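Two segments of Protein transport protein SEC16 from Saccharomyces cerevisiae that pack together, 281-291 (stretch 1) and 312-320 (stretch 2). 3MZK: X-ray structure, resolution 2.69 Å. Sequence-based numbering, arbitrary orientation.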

# COMPACT_ATOMS: atom_id res chain seq x y z
N LEU B 281 4.99 -10.02 17.46
CA LEU B 281 6.17 -10.11 18.30
C LEU B 281 6.11 -9.13 19.47
O LEU B 281 6.41 -9.48 20.61
CB LEU B 281 7.44 -9.89 17.48
CG LEU B 281 7.83 -11.04 16.54
CD1 LEU B 281 9.10 -10.71 15.77
CD2 LEU B 281 8.01 -12.30 17.33
N ILE B 282 5.70 -7.90 19.18
CA ILE B 282 5.59 -6.90 20.22
C ILE B 282 4.42 -7.19 21.16
O ILE B 282 4.59 -7.22 22.38
CB ILE B 282 5.47 -5.51 19.61
CG1 ILE B 282 6.70 -5.23 18.74
CG2 ILE B 282 5.34 -4.46 20.70
CD1 ILE B 282 6.64 -3.92 17.99
N GLU B 283 3.23 -7.42 20.61
CA GLU B 283 2.07 -7.77 21.42
C GLU B 283 2.35 -8.95 22.35
O GLU B 283 1.95 -8.94 23.52
CB GLU B 283 0.88 -8.09 20.53
CG GLU B 283 0.22 -6.86 19.94
CD GLU B 283 -0.34 -5.97 21.02
OE1 GLU B 283 -1.05 -6.49 21.90
OE2 GLU B 283 -0.07 -4.75 20.99
N PHE B 284 3.03 -9.96 21.83
CA PHE B 284 3.32 -11.17 22.58
C PHE B 284 4.48 -10.93 23.55
O PHE B 284 4.54 -11.53 24.63
CB PHE B 284 3.65 -12.32 21.62
CG PHE B 284 3.64 -13.67 22.28
CD1 PHE B 284 4.38 -14.71 21.74
CD2 PHE B 284 2.89 -13.91 23.41
CE1 PHE B 284 4.37 -15.96 22.33
CE2 PHE B 284 2.88 -15.15 24.01
CZ PHE B 284 3.62 -16.18 23.47
N GLY B 285 5.41 -10.06 23.16
CA GLY B 285 6.51 -9.67 24.03
C GLY B 285 6.04 -8.85 25.22
O GLY B 285 6.75 -8.74 26.22
N ILE B 286 4.86 -8.25 25.10
CA ILE B 286 4.25 -7.51 26.19
C ILE B 286 3.60 -8.48 27.16
O ILE B 286 3.85 -8.44 28.36
CB ILE B 286 3.18 -6.53 25.67
CG1 ILE B 286 3.84 -5.29 25.09
CG2 ILE B 286 2.22 -6.15 26.79
CD1 ILE B 286 2.91 -4.44 24.27
N PHE B 287 2.77 -9.36 26.63
CA PHE B 287 2.13 -10.39 27.43
C PHE B 287 3.14 -11.10 28.33
O PHE B 287 2.90 -11.28 29.52
CB PHE B 287 1.43 -11.41 26.52
CG PHE B 287 1.09 -12.70 27.20
CD1 PHE B 287 -0.05 -12.80 27.98
CD2 PHE B 287 1.90 -13.81 27.05
CE1 PHE B 287 -0.37 -13.99 28.60
CE2 PHE B 287 1.58 -15.00 27.67
CZ PHE B 287 0.45 -15.09 28.45
N LEU B 288 4.26 -11.50 27.75
CA LEU B 288 5.28 -12.25 28.48
C LEU B 288 5.86 -11.43 29.62
O LEU B 288 6.15 -11.97 30.69
CB LEU B 288 6.40 -12.69 27.53
CG LEU B 288 5.98 -13.77 26.53
CD1 LEU B 288 7.07 -14.03 25.50
CD2 LEU B 288 5.59 -15.04 27.27
N THR B 289 6.04 -10.14 29.39
CA THR B 289 6.52 -9.23 30.42
C THR B 289 5.60 -9.27 31.63
O THR B 289 6.04 -9.51 32.76
CB THR B 289 6.62 -7.80 29.90
OG1 THR B 289 7.61 -7.74 28.86
CG2 THR B 289 7.02 -6.86 31.01
N LYS B 290 4.31 -9.04 31.40
CA LYS B 290 3.32 -9.12 32.46
C LYS B 290 3.42 -10.44 33.22
O LYS B 290 3.44 -10.46 34.44
CB LYS B 290 1.91 -8.96 31.90
CG LYS B 290 1.67 -7.62 31.21
CD LYS B 290 1.95 -6.48 32.15
CE LYS B 290 1.71 -5.14 31.49
NZ LYS B 290 1.86 -4.02 32.47
N LYS B 291 3.49 -11.55 32.49
CA LYS B 291 3.54 -12.86 33.13
C LYS B 291 4.91 -13.14 33.75
O LYS B 291 5.24 -14.29 34.06
CB LYS B 291 3.12 -13.97 32.16
N PRO B 312 7.56 3.50 25.56
CA PRO B 312 6.80 2.25 25.46
C PRO B 312 6.94 1.61 24.08
O PRO B 312 7.11 2.31 23.08
CB PRO B 312 5.36 2.70 25.68
CG PRO B 312 5.49 3.90 26.56
CD PRO B 312 6.74 4.60 26.09
N VAL B 313 6.88 0.28 24.04
CA VAL B 313 6.99 -0.44 22.77
C VAL B 313 5.70 -0.32 21.96
O VAL B 313 5.73 -0.30 20.74
CB VAL B 313 7.33 -1.93 23.00
CG1 VAL B 313 8.64 -2.06 23.78
CG2 VAL B 313 6.20 -2.64 23.73
N MET B 314 4.57 -0.24 22.66
CA MET B 314 3.27 -0.07 22.02
C MET B 314 2.54 1.13 22.61
O MET B 314 2.75 1.48 23.77
CB MET B 314 2.43 -1.34 22.18
CG MET B 314 1.33 -1.47 21.15
SD MET B 314 2.03 -1.44 19.50
CE MET B 314 2.59 -3.13 19.35
N ALA B 315 1.68 1.76 21.81
CA ALA B 315 0.98 2.95 22.26
C ALA B 315 0.05 2.66 23.44
O ALA B 315 0.01 3.42 24.42
CB ALA B 315 0.20 3.58 21.11
N ASP B 316 -0.70 1.57 23.35
CA ASP B 316 -1.70 1.23 24.36
C ASP B 316 -1.12 0.47 25.54
O ASP B 316 -1.84 -0.17 26.31
CB ASP B 316 -2.84 0.42 23.73
CG ASP B 316 -2.40 -0.97 23.29
OD1 ASP B 316 -1.24 -1.13 22.87
OD2 ASP B 316 -3.23 -1.91 23.36
N SER B 317 0.20 0.54 25.70
CA SER B 317 0.87 -0.20 26.77
C SER B 317 1.92 0.65 27.47
O SER B 317 2.42 1.63 26.92
CB SER B 317 1.51 -1.47 26.22
OG SER B 317 2.22 -2.15 27.24
N ASP B 318 2.26 0.26 28.69
CA ASP B 318 3.28 0.96 29.46
C ASP B 318 4.60 0.21 29.44
O ASP B 318 5.61 0.70 29.95
CB ASP B 318 2.82 1.16 30.90
CG ASP B 318 2.41 -0.14 31.57
OD1 ASP B 318 1.80 -0.08 32.66
OD2 ASP B 318 2.69 -1.21 31.01
N VAL B 319 4.61 -0.98 28.83
CA VAL B 319 5.80 -1.82 28.79
C VAL B 319 6.97 -1.12 28.10
O VAL B 319 6.80 -0.46 27.07
CB VAL B 319 5.50 -3.17 28.11
CG1 VAL B 319 6.79 -3.83 27.62
CG2 VAL B 319 4.75 -4.08 29.07
N ILE B 320 8.16 -1.27 28.68
CA ILE B 320 9.36 -0.62 28.16
C ILE B 320 10.45 -1.64 27.82
O ILE B 320 10.68 -2.58 28.57
CB ILE B 320 9.90 0.41 29.19
CG1 ILE B 320 8.88 1.54 29.39
CG2 ILE B 320 11.25 0.98 28.75
CD1 ILE B 320 9.31 2.57 30.40

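The contact is a helix laid against an irregular loop; it covers about 420 Å², both sides summed, and apolar side chains supply most of that surface. Ile 282, Ile 286 and Thr 289, spaced four and three residues apart, point toward the loop, which answers with Val 313, Met 314 and Val 319. Ile 286 and Val 319, both buried, have the largest covered areas on their stretches (65 and 72 Å²). Ile 286 CD1 lies 3.8 Å from both Val 313 CG2 and Met 314 CB, while its CG2 meets Val 319 CG2 at 4.0 Å. Branched side chains suit this place because one residue can touch several neighbours. Ile 282 CG2 packs 3.6 Å from Val 313 CG2 and 3.3 Å from Met 314 CE, which the unbranched methionine chain places there.

Charged groups lie beside the apolar packing. Lys 290 starts sideways, but its long chain brings NZ to 3.3 Å from Asp 318 OD2, a salt bridge with a hydrogen bond. Glu 283 OE2 and Asp 316 OD1, 4.2 Å apart, are like charges and offer no such attraction.

Internal hydrogen bonds satisfy polar groups near the packing. Thr 289 OG1 donates to Gly 285 O (3.0 Å), leaving its CG2 4.1 Å from Val 319 CG2. Ser 317 OG accepts from Val 319 N (3.1 Å), and Val 313 N donates to Val 319 O (3.1 Å), linking residues that flank the Met 314 to Ser 317 turn.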